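Local coordinates for protein argonaute (Marinitoga piezophila, PDB 5I4A) that cleaves single-stranded DNA at sites matched by a short guide RNA with a 5'-hydroxyl end, and may defend the bacterium against mobile genetic elements, at residues Ile13-Ile17 with Ile55-Asp59; Glu441-Ile446 with Ala499-Tyr503; Glu485-Leu489 with Phe522-Ile526. All coordinates share one frame; numbering follows the deposited sequence.

Starting from the N terminus, contact 1 comes first: Ile13-Ile17 meets Ile55-Asp59, closing a loop of 37 residues within the N-terminal domain and joining two antiparallel strands where one begins and the other ends. The other two contacts lie in the PIWI domain and cross along the chain. Glu441-Ile446 opens contact 2, Glu485-Leu489 opens contact 3, Ala499-Tyr503 closes the former and Phe522-Ile526 the latter. Both use helix 485-507. Contact 2 packs the later part of that helix on the strand leading to Asp449, and contact 3 joins its first turn to the loop after strand 513-519. The centres of contacts 1 and 2 are about 47 Å apart.

Contact 1: Ile13-Ile17 with Ile55-Asp59; sequences IPKKI and IPDID
Ile17 and Pro56 form an antiparallel, non-hydrogen-bonded pair, their CA atoms 4.9 Å apart, where strand 16-22 begins and strand 51-56 ends in the small antiparallel sheet of the N-terminal domain. Proline suits such a position: it has no N-H to give, and across this pair no N-H is needed from it. Beside the pair, Ile17 CA makes a CA-H...O contact of 3.5 Å with Ile55 O. Ile17 CG2 lies anti to the backbone N (chi1 -62° to CG1), which brings this methyl alongside the same Ile55 carbonyl oxygen, while CD1 reaches over towards Pro56 CA.

Beyond the strand ends each chain makes an inverse gamma turn, centred on Lys15 and on Asp57, and apolar groups meet beside them: Ile13 CD1 packs on Pro56 CB (4.2 Å) and Ile13 CG2 on Ile58 CG2, branched side chains against a rigid ring and a second isoleucine. On the more open side, the Pro14 ring crosses Asp57 at about a right angle, its CG meeting Asp57 O. The methylenes of Lys16, bent at chi3 (76°), touch the Asp57 carboxylate, with Lys16 CD 3.1 Å from Asp57 OD2. Lys16 NZ stays 4.1 Å from Asp57 OD2, opposite charges near each other but beyond salt-bridge distance. Helix 84-101 covers Ile17 and Pro56 through Thr90. One water joins the two turns: it donates to Pro14 O (2.6 Å) and Lys16 O (2.5 Å), and accepts from Asp57 N at 2.7 Å.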
ATOM      1  N   ILE A  13      -2.683  10.258  30.665  1.00 38.18           N
ATOM      2  CA  ILE A  13      -3.042   9.261  31.674  1.00 36.96           C
ATOM      3  C   ILE A  13      -1.765   8.752  32.321  1.00 32.75           C
ATOM      4  O   ILE A  13      -0.669   8.910  31.767  1.00 36.01           O
ATOM      5  CB  ILE A  13      -3.833   8.080  31.071  1.00 43.45           C
ATOM      6  CG1 ILE A  13      -2.953   7.280  30.110  1.00 33.45           C
ATOM      7  CG2 ILE A  13      -5.109   8.551  30.385  1.00 52.75           C
ATOM      8  CD1 ILE A  13      -3.566   5.965  29.684  1.00 40.00           C
ATOM      9  N   PRO A  14      -1.871   8.150  33.507  1.00 36.89           N
ATOM     10  CA  PRO A  14      -0.690   7.521  34.112  1.00 35.35           C
ATOM     11  C   PRO A  14      -0.074   6.487  33.181  1.00 39.78           C
ATOM     12  O   PRO A  14      -0.776   5.677  32.573  1.00 42.98           O
ATOM     13  CB  PRO A  14      -1.248   6.875  35.383  1.00 39.11           C
ATOM     14  CG  PRO A  14      -2.421   7.722  35.742  1.00 43.20           C
ATOM     15  CD  PRO A  14      -3.018   8.176  34.436  1.00 40.77           C
ATOM     16  N   LYS A  15       1.254   6.522  33.073  1.00 38.76           N
ATOM     17  CA  LYS A  15       1.987   5.586  32.218  1.00 45.23           C
ATOM     18  C   LYS A  15       2.188   4.254  32.943  1.00 45.28           C
ATOM     19  O   LYS A  15       3.306   3.806  33.201  1.00 42.15           O
ATOM     20  CB  LYS A  15       3.325   6.174  31.783  1.00 44.18           C
ATOM     21  CG  LYS A  15       3.244   7.403  30.884  1.00 47.70           C
ATOM     22  CD  LYS A  15       1.948   7.462  30.089  1.00 53.22           C
ATOM     23  CE  LYS A  15       1.875   8.741  29.269  1.00 56.02           C
ATOM     24  NZ  LYS A  15       0.483   9.073  28.851  1.00 52.08           N
ATOM     25  N   LYS A  16       1.067   3.616  33.268  1.00 42.66           N
ATOM     26  CA  LYS A  16       1.099   2.361  34.000  1.00 45.80           C
ATOM     27  C   LYS A  16      -0.173   1.578  33.706  1.00 43.97           C
ATOM     28  O   LYS A  16      -1.215   2.155  33.387  1.00 35.69           O
ATOM     29  CB  LYS A  16       1.248   2.600  35.506  1.00 39.95           C
ATOM     30  CG  LYS A  16       0.125   3.423  36.107  1.00 50.60           C
ATOM     31  CD  LYS A  16       0.293   3.604  37.605  1.00 54.22           C
ATOM     32  CE  LYS A  16       1.357   4.638  37.922  1.00 52.88           C
ATOM     33  NZ  LYS A  16       1.503   4.835  39.391  1.00 51.03           N
ATOM     34  N   ILE A  17      -0.068   0.258  33.825  1.00 41.61           N
ATOM     35  CA  ILE A  17      -1.179  -0.658  33.602  1.00 36.28           C
ATOM     36  C   ILE A  17      -1.468  -1.386  34.905  1.00 34.21           C
ATOM     37  O   ILE A  17      -0.543  -1.825  35.598  1.00 34.09           O
ATOM     38  CB  ILE A  17      -0.866  -1.662  32.470  1.00 36.29           C
ATOM     39  CG1 ILE A  17      -0.634  -0.921  31.152  1.00 36.60           C
ATOM     40  CG2 ILE A  17      -1.978  -2.693  32.326  1.00 37.75           C
ATOM     41  CD1 ILE A  17      -1.735   0.055  30.797  1.00 37.89           C
ATOM     42  N   ILE A  55      -5.995  -3.011  32.658  1.00 32.85           N
ATOM     43  CA  ILE A  55      -6.685  -1.754  32.377  1.00 31.40           C
ATOM     44  C   ILE A  55      -5.714  -0.600  32.584  1.00 34.09           C
ATOM     45  O   ILE A  55      -4.682  -0.747  33.259  1.00 32.57           O
ATOM     46  CB  ILE A  55      -7.934  -1.575  33.274  1.00 32.06           C
ATOM     47  CG1 ILE A  55      -7.538  -1.609  34.751  1.00 31.65           C
ATOM     48  CG2 ILE A  55      -8.981  -2.623  32.954  1.00 30.51           C
ATOM     49  CD1 ILE A  55      -8.590  -1.039  35.679  1.00 36.89           C
ATOM     50  N   PRO A  56      -6.015   0.567  32.016  1.00 31.38           N
ATOM     51  CA  PRO A  56      -5.260   1.768  32.378  1.00 35.11           C
ATOM     52  C   PRO A  56      -5.531   2.138  33.826  1.00 38.01           C
ATOM     53  O   PRO A  56      -6.552   1.766  34.410  1.00 31.68           O
ATOM     54  CB  PRO A  56      -5.796   2.842  31.422  1.00 35.48           C
ATOM     55  CG  PRO A  56      -6.546   2.100  30.355  1.00 39.21           C
ATOM     56  CD  PRO A  56      -7.044   0.847  31.000  1.00 34.48           C
ATOM     57  N   ASP A  57      -4.594   2.884  34.411  1.00 37.32           N
ATOM     58  CA  ASP A  57      -4.717   3.308  35.805  1.00 43.68           C
ATOM     59  C   ASP A  57      -5.666   4.503  35.916  1.00 49.05           C
ATOM     60  O   ASP A  57      -5.298   5.609  36.312  1.00 51.62           O
ATOM     61  CB  ASP A  57      -3.348   3.631  36.387  1.00 49.29           C
ATOM     62  CG  ASP A  57      -3.398   3.892  37.878  1.00 55.81           C
ATOM     63  OD1 ASP A  57      -4.342   3.399  38.532  1.00 59.38           O
ATOM     64  OD2 ASP A  57      -2.499   4.586  38.396  1.00 59.68           O
ATOM     65  N   ILE A  58      -6.920   4.253  35.545  1.00 40.87           N
ATOM     66  CA  ILE A  58      -7.978   5.250  35.592  1.00 42.74           C
ATOM     67  C   ILE A  58      -9.208   4.610  36.219  1.00 48.81           C
ATOM     68  O   ILE A  58      -9.256   3.401  36.449  1.00 47.83           O
ATOM     69  CB  ILE A  58      -8.305   5.826  34.195  1.00 44.83           C
ATOM     70  CG1 ILE A  58      -8.378   4.711  33.146  1.00 48.05           C
ATOM     71  CG2 ILE A  58      -7.268   6.866  33.796  1.00 48.26           C
ATOM     72  CD1 ILE A  58      -9.749   4.078  32.984  1.00 48.06           C
ATOM     73  N   ASP A  59     -10.207   5.441  36.501  1.00 47.73           N
ATOM     74  CA  ASP A  59     -11.456   4.926  37.042  1.00 45.68           C
ATOM     75  C   ASP A  59     -12.131   4.038  36.007  1.00 47.04           C
ATOM     76  O   ASP A  59     -12.410   4.471  34.885  1.00 54.10           O
ATOM     77  CB  ASP A  59     -12.379   6.068  37.454  1.00 47.24           C
ATOM     78  CG  ASP A  59     -13.417   5.632  38.469  1.00 64.91           C
ATOM     79  OD1 ASP A  59     -13.024   5.140  39.548  1.00 67.48           O
ATOM     80  OD2 ASP A  59     -14.625   5.767  38.182  1.00 76.72           O
TER
HETATM   81  O   HOH W   1      -2.726   4.022  32.796  1.00 44.56           O

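Contact 2: Glu441-Ile446 with Ala499-Tyr503; sequences EKNLYI and AFEKY
Tyr503 and Leu444 both carry CG anti to the backbone N (chi1 -176° and 173°), and these torsions extend the ring from the helix and the isobutyl group from the strand so that they lie alongside one another, pointing opposite ways. Leu444 CD1 packs on Tyr503 CD2 at 3.9 Å, and Leu444 CD2 reaches Phe500 CA at 4.0 Å. Further out, the phenol hydroxyl donates a very short hydrogen bond from Tyr503 OH to Glu441 O (2.5 Å), the acceptor lying at the ring edge in its plane. Tyrosine suits this place because its flank is apolar against leucine while its end satisfies a backbone carbonyl just before the strand. A leucine here would probably leave Glu441 O without this donor and the turn before the strand less firmly held. Further along the strand, Ala499 offers only its CB, 4.4 Å from Ile446 CD1. Strand 443-446 and helix 499-503 run roughly antiparallel (144°), their axes 9.8 Å apart, the helix packed on one face of the central sheet of the RNase H fold, where Leu473 of strand 472-482 and Ala465 of strand 458-466 complete the apolar bed.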
ATOM      1  N   GLU A 441      25.783   7.855  -5.723  1.00 38.58           N
ATOM      2  CA  GLU A 441      26.077   6.534  -6.277  1.00 39.26           C
ATOM      3  C   GLU A 441      26.653   5.590  -5.227  1.00 37.77           C
ATOM      4  O   GLU A 441      26.549   4.366  -5.366  1.00 31.35           O
ATOM      5  CB  GLU A 441      27.044   6.661  -7.458  1.00 48.07           C
ATOM      6  CG  GLU A 441      27.406   5.356  -8.156  1.00 55.11           C
ATOM      7  CD  GLU A 441      28.261   5.574  -9.392  1.00 65.05           C
ATOM      8  OE1 GLU A 441      29.479   5.295  -9.342  1.00 69.94           O
ATOM      9  OE2 GLU A 441      27.714   6.038 -10.414  1.00 64.66           O
ATOM     10  N   LYS A 442      27.260   6.132  -4.172  1.00 34.46           N
ATOM     11  CA  LYS A 442      27.933   5.308  -3.175  1.00 37.34           C
ATOM     12  C   LYS A 442      26.970   4.528  -2.287  1.00 45.31           C
ATOM     13  O   LYS A 442      27.428   3.733  -1.459  1.00 36.09           O
ATOM     14  CB  LYS A 442      28.833   6.182  -2.307  1.00 37.44           C
ATOM     15  CG  LYS A 442      28.100   7.298  -1.578  1.00 44.06           C
ATOM     16  CD  LYS A 442      29.087   8.221  -0.878  1.00 52.03           C
ATOM     17  CE  LYS A 442      28.424   9.508  -0.416  1.00 46.68           C
ATOM     18  NZ  LYS A 442      29.418  10.462   0.150  1.00 45.38           N
ATOM     19  N   ASN A 443      25.664   4.722  -2.439  1.00 42.00           N
ATOM     20  CA  ASN A 443      24.678   4.130  -1.551  1.00 41.92           C
ATOM     21  C   ASN A 443      23.921   3.007  -2.252  1.00 36.87           C
ATOM     22  O   ASN A 443      23.681   3.052  -3.461  1.00 31.64           O
ATOM     23  CB  ASN A 443      23.695   5.193  -1.056  1.00 40.93           C
ATOM     24  CG  ASN A 443      24.397   6.382  -0.429  1.00 34.10           C
ATOM     25  OD1 ASN A 443      25.337   6.223   0.350  1.00 32.06           O
ATOM     26  ND2 ASN A 443      23.946   7.582  -0.773  1.00 36.09           N
ATOM     27  N   LEU A 444      23.550   1.995  -1.470  1.00 33.71           N
ATOM     28  CA  LEU A 444      22.788   0.849  -1.951  1.00 36.87           C
ATOM     29  C   LEU A 444      21.408   0.899  -1.308  1.00 40.20           C
ATOM     30  O   LEU A 444      21.274   0.705  -0.094  1.00 34.74           O
ATOM     31  CB  LEU A 444      23.507  -0.460  -1.628  1.00 38.36           C
ATOM     32  CG  LEU A 444      22.754  -1.758  -1.931  1.00 43.15           C
ATOM     33  CD1 LEU A 444      22.366  -1.817  -3.396  1.00 32.16           C
ATOM     34  CD2 LEU A 444      23.590  -2.968  -1.544  1.00 40.65           C
ATOM     35  N   TYR A 445      20.390   1.164  -2.122  1.00 40.73           N
ATOM     36  CA  TYR A 445      19.023   1.315  -1.645  1.00 32.80           C
ATOM     37  C   TYR A 445      18.287  -0.009  -1.816  1.00 30.48           C
ATOM     38  O   TYR A 445      18.133  -0.499  -2.939  1.00 34.27           O
ATOM     39  CB  TYR A 445      18.316   2.444  -2.395  1.00 28.14           C
ATOM     40  CG  TYR A 445      19.058   3.760  -2.296  1.00 25.40           C
ATOM     41  CD1 TYR A 445      19.031   4.506  -1.128  1.00 25.39           C
ATOM     42  CD2 TYR A 445      19.799   4.247  -3.366  1.00 28.35           C
ATOM     43  CE1 TYR A 445      19.712   5.705  -1.026  1.00 35.80           C
ATOM     44  CE2 TYR A 445      20.486   5.448  -3.273  1.00 30.63           C
ATOM     45  CZ  TYR A 445      20.437   6.171  -2.101  1.00 30.06           C
ATOM     46  OH  TYR A 445      21.117   7.363  -1.998  1.00 31.90           O
ATOM     47  N   ILE A 446      17.833  -0.578  -0.701  1.00 33.30           N
ATOM     48  CA  ILE A 446      17.227  -1.902  -0.661  1.00 35.81           C
ATOM     49  C   ILE A 446      15.850  -1.784  -0.026  1.00 35.61           C
ATOM     50  O   ILE A 446      15.691  -1.118   1.004  1.00 29.78           O
ATOM     51  CB  ILE A 446      18.111  -2.892   0.122  1.00 46.46           C
ATOM     52  CG1 ILE A 446      19.440  -3.115  -0.605  1.00 44.81           C
ATOM     53  CG2 ILE A 446      17.390  -4.215   0.336  1.00 48.51           C
ATOM     54  CD1 ILE A 446      20.451  -3.899   0.203  1.00 45.66           C
ATOM     55  N   ALA A 499      22.073  -9.099  -3.160  1.00 41.52           N
ATOM     56  CA  ALA A 499      21.951  -7.716  -3.611  1.00 44.72           C
ATOM     57  C   ALA A 499      23.254  -6.955  -3.410  1.00 56.03           C
ATOM     58  O   ALA A 499      23.674  -6.181  -4.280  1.00 47.03           O
ATOM     59  CB  ALA A 499      20.808  -7.022  -2.874  1.00 42.42           C
ATOM     60  N   PHE A 500      23.903  -7.161  -2.261  1.00 41.46           N
ATOM     61  CA  PHE A 500      25.206  -6.559  -2.000  1.00 44.83           C
ATOM     62  C   PHE A 500      26.196  -6.895  -3.109  1.00 42.39           C
ATOM     63  O   PHE A 500      26.884  -6.014  -3.637  1.00 42.28           O
ATOM     64  CB  PHE A 500      25.729  -7.047  -0.647  1.00 53.39           C
ATOM     65  CG  PHE A 500      26.608  -6.061   0.067  1.00 57.09           C
ATOM     66  CD1 PHE A 500      27.923  -5.875  -0.319  1.00 57.16           C
ATOM     67  CD2 PHE A 500      26.121  -5.338   1.144  1.00 55.37           C
ATOM     68  CE1 PHE A 500      28.735  -4.974   0.345  1.00 53.30           C
ATOM     69  CE2 PHE A 500      26.927  -4.435   1.811  1.00 55.41           C
ATOM     70  CZ  PHE A 500      28.235  -4.254   1.411  1.00 52.14           C
ATOM     71  N   GLU A 501      26.267  -8.175  -3.484  1.00 41.72           N
ATOM     72  CA  GLU A 501      27.218  -8.595  -4.506  1.00 41.71           C
ATOM     73  C   GLU A 501      26.900  -7.955  -5.852  1.00 51.87           C
ATOM     74  O   GLU A 501      27.813  -7.602  -6.608  1.00 48.09           O
ATOM     75  CB  GLU A 501      27.223 -10.120  -4.619  1.00 54.39           C
ATOM     76  CG  GLU A 501      28.597 -10.711  -4.886  1.00 63.15           C
ATOM     77  CD  GLU A 501      29.585 -10.386  -3.783  1.00 63.74           C
ATOM     78  OE1 GLU A 501      29.216 -10.516  -2.597  1.00 64.70           O
ATOM     79  OE2 GLU A 501      30.723  -9.987  -4.103  1.00 64.35           O
ATOM     80  N   LYS A 502      25.609  -7.794  -6.163  1.00 43.83           N
ATOM     81  CA  LYS A 502      25.209  -7.139  -7.407  1.00 46.59           C
ATOM     82  C   LYS A 502      25.762  -5.723  -7.494  1.00 47.64           C
ATOM     83  O   LYS A 502      26.254  -5.305  -8.550  1.00 49.56           O
ATOM     84  CB  LYS A 502      23.685  -7.124  -7.520  1.00 53.36           C
ATOM     85  CG  LYS A 502      23.055  -8.504  -7.602  1.00 50.97           C
ATOM     86  CD  LYS A 502      23.400  -9.178  -8.912  1.00 53.47           C
ATOM     87  CE  LYS A 502      22.900 -10.610  -8.959  1.00 48.42           C
ATOM     88  NZ  LYS A 502      23.343 -11.283 -10.206  1.00 51.06           N
ATOM     89  N   TYR A 503      25.674  -4.963  -6.400  1.00 40.20           N
ATOM     90  CA  TYR A 503      26.255  -3.625  -6.372  1.00 39.96           C
ATOM     91  C   TYR A 503      27.748  -3.680  -6.671  1.00 40.11           C
ATOM     92  O   TYR A 503      28.240  -2.997  -7.575  1.00 39.82           O
ATOM     93  CB  TYR A 503      25.999  -2.967  -5.012  1.00 40.07           C
ATOM     94  CG  TYR A 503      26.487  -1.534  -4.907  1.00 39.82           C
ATOM     95  CD1 TYR A 503      27.832  -1.246  -4.700  1.00 43.96           C
ATOM     96  CD2 TYR A 503      25.599  -0.469  -5.004  1.00 39.42           C
ATOM     97  CE1 TYR A 503      28.279   0.058  -4.605  1.00 39.77           C
ATOM     98  CE2 TYR A 503      26.039   0.842  -4.905  1.00 39.52           C
ATOM     99  CZ  TYR A 503      27.382   1.097  -4.705  1.00 46.76           C
ATOM    100  OH  TYR A 503      27.830   2.394  -4.606  1.00 47.10           O
TER

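Contact 3: Glu485-Leu489 with Phe522-Ile526; sequences EKMNL and FIEDI
Glu485, Glu524 and Leu489 give up the most surface here, where the first turn of helix 485-507 meets the loop that follows strand 513-519 in the PIWI domain. Glu485 is inferred to belong to the active site with Asp449, Asp519 and Asn627, consistent with the glutamate finger of the Argonaute tetrad. It has CG anti to its own N and a chain bent at chi2 (85°), which turns the carboxylate across to the loop backbone. There Glu485 OE2 accepts a weak hydrogen bond from Asp525 N (3.3 Å, N-H...O angle 143°) and comes within 3.0 Å of Glu524 CB. A flexible acidic chain suits this place, since it can reach a backbone N-H from a helix end.

Glu524 presents its aliphatic base to that carboxylate and sends its own acid group elsewhere, bent at chi2. Glu524 OE1 forms a salt bridge with Arg518 and OE2 a hydrogen bond with His452, so its buried charge is answered outside the contact. Leu489 supplies the apolar part: CG lies 4.1 Å from Glu524 CB, and CD1 meets Asp525 CB at 3.8 Å, while Ile529 of the next helix touches both Leu489 and Glu524.

Asp525, whose N-H is the donor to Glu485 OE2, is the N-cap of helix 526-532. The one bond between these segments is weak, so the geometry gives Glu485 only a light hold on the loop.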
ATOM      1  N   GLU A 485      11.293 -17.758  12.832  1.00 63.21           N
ATOM      2  CA  GLU A 485      12.173 -16.600  12.918  1.00 58.10           C
ATOM      3  C   GLU A 485      13.579 -16.928  12.435  1.00 52.44           C
ATOM      4  O   GLU A 485      14.141 -16.229  11.584  1.00 50.72           O
ATOM      5  CB  GLU A 485      12.213 -16.093  14.364  1.00 63.05           C
ATOM      6  CG  GLU A 485      13.101 -14.878  14.576  1.00 66.69           C
ATOM      7  CD  GLU A 485      12.381 -13.583  14.276  1.00 70.13           C
ATOM      8  OE1 GLU A 485      11.536 -13.172  15.098  1.00 72.77           O
ATOM      9  OE2 GLU A 485      12.646 -12.989  13.211  1.00 72.12           O
ATOM     10  N   LYS A 486      14.151 -18.014  12.951  1.00 51.56           N
ATOM     11  CA  LYS A 486      15.541 -18.328  12.632  1.00 54.90           C
ATOM     12  C   LYS A 486      15.710 -18.692  11.164  1.00 53.70           C
ATOM     13  O   LYS A 486      16.690 -18.290  10.529  1.00 52.03           O
ATOM     14  CB  LYS A 486      16.045 -19.458  13.531  1.00 55.18           C
ATOM     15  CG  LYS A 486      17.413 -20.024  13.139  1.00 52.83           C
ATOM     16  CD  LYS A 486      18.517 -18.974  13.137  1.00 51.42           C
ATOM     17  CE  LYS A 486      19.895 -19.604  12.997  1.00 51.90           C
ATOM     18  NZ  LYS A 486      19.844 -20.809  12.127  1.00 56.63           N
ATOM     19  N   MET A 487      14.786 -19.479  10.607  1.00 53.70           N
ATOM     20  CA  MET A 487      14.927 -19.832   9.199  1.00 59.79           C
ATOM     21  C   MET A 487      14.696 -18.615   8.317  1.00 71.57           C
ATOM     22  O   MET A 487      15.444 -18.382   7.364  1.00 77.40           O
ATOM     23  CB  MET A 487      13.989 -20.977   8.815  1.00 56.88           C
ATOM     24  CG  MET A 487      14.325 -22.262   9.520  1.00 67.08           C
ATOM     25  SD  MET A 487      13.410 -23.636   8.830  1.00 78.97           S
ATOM     26  CE  MET A 487      11.780 -22.912   8.759  1.00 69.27           C
ATOM     27  N   ASN A 488      13.720 -17.776   8.677  1.00 72.21           N
ATOM     28  CA  ASN A 488      13.383 -16.626   7.840  1.00 66.13           C
ATOM     29  C   ASN A 488      14.519 -15.607   7.781  1.00 72.02           C
ATOM     30  O   ASN A 488      14.757 -14.989   6.742  1.00 72.02           O
ATOM     31  CB  ASN A 488      12.100 -15.972   8.347  1.00 50.40           C
ATOM     32  CG  ASN A 488      10.893 -16.884   8.222  1.00 52.26           C
ATOM     33  OD1 ASN A 488      10.894 -17.838   7.443  1.00 50.65           O
ATOM     34  ND2 ASN A 488       9.849 -16.588   8.988  1.00 47.48           N
ATOM     35  N   LEU A 489      15.224 -15.407   8.884  1.00 66.51           N
ATOM     36  CA  LEU A 489      16.327 -14.451   8.908  1.00 63.02           C
ATOM     37  C   LEU A 489      17.572 -14.978   8.215  1.00 60.33           C
ATOM     38  O   LEU A 489      18.393 -14.184   7.741  1.00 45.24           O
ATOM     39  CB  LEU A 489      16.642 -14.088  10.357  1.00 61.77           C
ATOM     40  CG  LEU A 489      16.019 -12.881  11.089  1.00 62.90           C
ATOM     41  CD1 LEU A 489      16.126 -13.143  12.535  1.00 53.46           C
ATOM     42  CD2 LEU A 489      16.790 -11.658  10.744  1.00 68.25           C
ATOM     43  N   PHE A 522      10.102  -3.562  11.693  1.00 53.52           N
ATOM     44  CA  PHE A 522      10.939  -4.734  11.918  1.00 54.33           C
ATOM     45  C   PHE A 522      10.411  -5.495  13.127  1.00 55.70           C
ATOM     46  O   PHE A 522      10.503  -5.014  14.262  1.00 58.90           O
ATOM     47  CB  PHE A 522      12.391  -4.325  12.147  1.00 54.63           C
ATOM     48  CG  PHE A 522      13.092  -3.803  10.917  1.00 54.17           C
ATOM     49  CD1 PHE A 522      12.996  -2.468  10.559  1.00 53.44           C
ATOM     50  CD2 PHE A 522      13.878  -4.640  10.141  1.00 54.48           C
ATOM     51  CE1 PHE A 522      13.654  -1.980   9.444  1.00 53.03           C
ATOM     52  CE2 PHE A 522      14.538  -4.161   9.020  1.00 55.29           C
ATOM     53  CZ  PHE A 522      14.425  -2.827   8.672  1.00 53.34           C
ATOM     54  N   ILE A 523       9.855  -6.682  12.894  1.00 55.22           N
ATOM     55  CA  ILE A 523       9.410  -7.567  13.964  1.00 55.86           C
ATOM     56  C   ILE A 523      10.331  -8.768  14.126  1.00 56.68           C
ATOM     57  O   ILE A 523      10.162  -9.555  15.068  1.00 57.30           O
ATOM     58  CB  ILE A 523       7.943  -7.991  13.738  1.00 58.53           C
ATOM     59  CG1 ILE A 523       7.073  -6.738  13.661  1.00 61.39           C
ATOM     60  CG2 ILE A 523       7.390  -8.840  14.876  1.00 60.40           C
ATOM     61  CD1 ILE A 523       7.221  -5.834  14.881  1.00 62.26           C
ATOM     62  N   GLU A 524      11.343  -8.896  13.275  1.00 57.41           N
ATOM     63  CA  GLU A 524      12.317  -9.968  13.394  1.00 57.48           C
ATOM     64  C   GLU A 524      13.322  -9.635  14.495  1.00 58.58           C
ATOM     65  O   GLU A 524      13.283  -8.566  15.111  1.00 57.73           O
ATOM     66  CB  GLU A 524      13.016 -10.200  12.055  1.00 57.31           C
ATOM     67  CG  GLU A 524      12.113 -10.747  10.949  1.00 62.35           C
ATOM     68  CD  GLU A 524      11.003  -9.785  10.558  1.00 57.95           C
ATOM     69  OE1 GLU A 524      11.217  -8.557  10.649  1.00 58.46           O
ATOM     70  OE2 GLU A 524       9.909 -10.254  10.185  1.00 58.33           O
ATOM     71  N   ASP A 525      14.234 -10.567  14.754  1.00 61.68           N
ATOM     72  CA  ASP A 525      15.303 -10.350  15.728  1.00 63.87           C
ATOM     73  C   ASP A 525      16.214  -9.251  15.198  1.00 60.22           C
ATOM     74  O   ASP A 525      17.062  -9.494  14.337  1.00 58.89           O
ATOM     75  CB  ASP A 525      16.071 -11.643  15.972  1.00 66.21           C
ATOM     76  CG  ASP A 525      16.778 -11.660  17.311  1.00 62.32           C
ATOM     77  OD1 ASP A 525      17.188 -10.580  17.787  1.00 62.02           O
ATOM     78  OD2 ASP A 525      16.918 -12.758  17.891  1.00 61.50           O
ATOM     79  N   ILE A 526      16.046  -8.032  15.718  1.00 58.90           N
ATOM     80  CA  ILE A 526      16.674  -6.871  15.091  1.00 60.21           C
ATOM     81  C   ILE A 526      18.191  -6.918  15.246  1.00 58.70           C
ATOM     82  O   ILE A 526      18.930  -6.510  14.342  1.00 58.12           O
ATOM     83  CB  ILE A 526      16.076  -5.565  15.654  1.00 58.71           C
ATOM     84  CG1 ILE A 526      16.496  -4.376  14.789  1.00 56.69           C
ATOM     85  CG2 ILE A 526      16.482  -5.344  17.107  1.00 58.49           C
ATOM     86  CD1 ILE A 526      16.091  -4.509  13.338  1.00 56.13           C
TER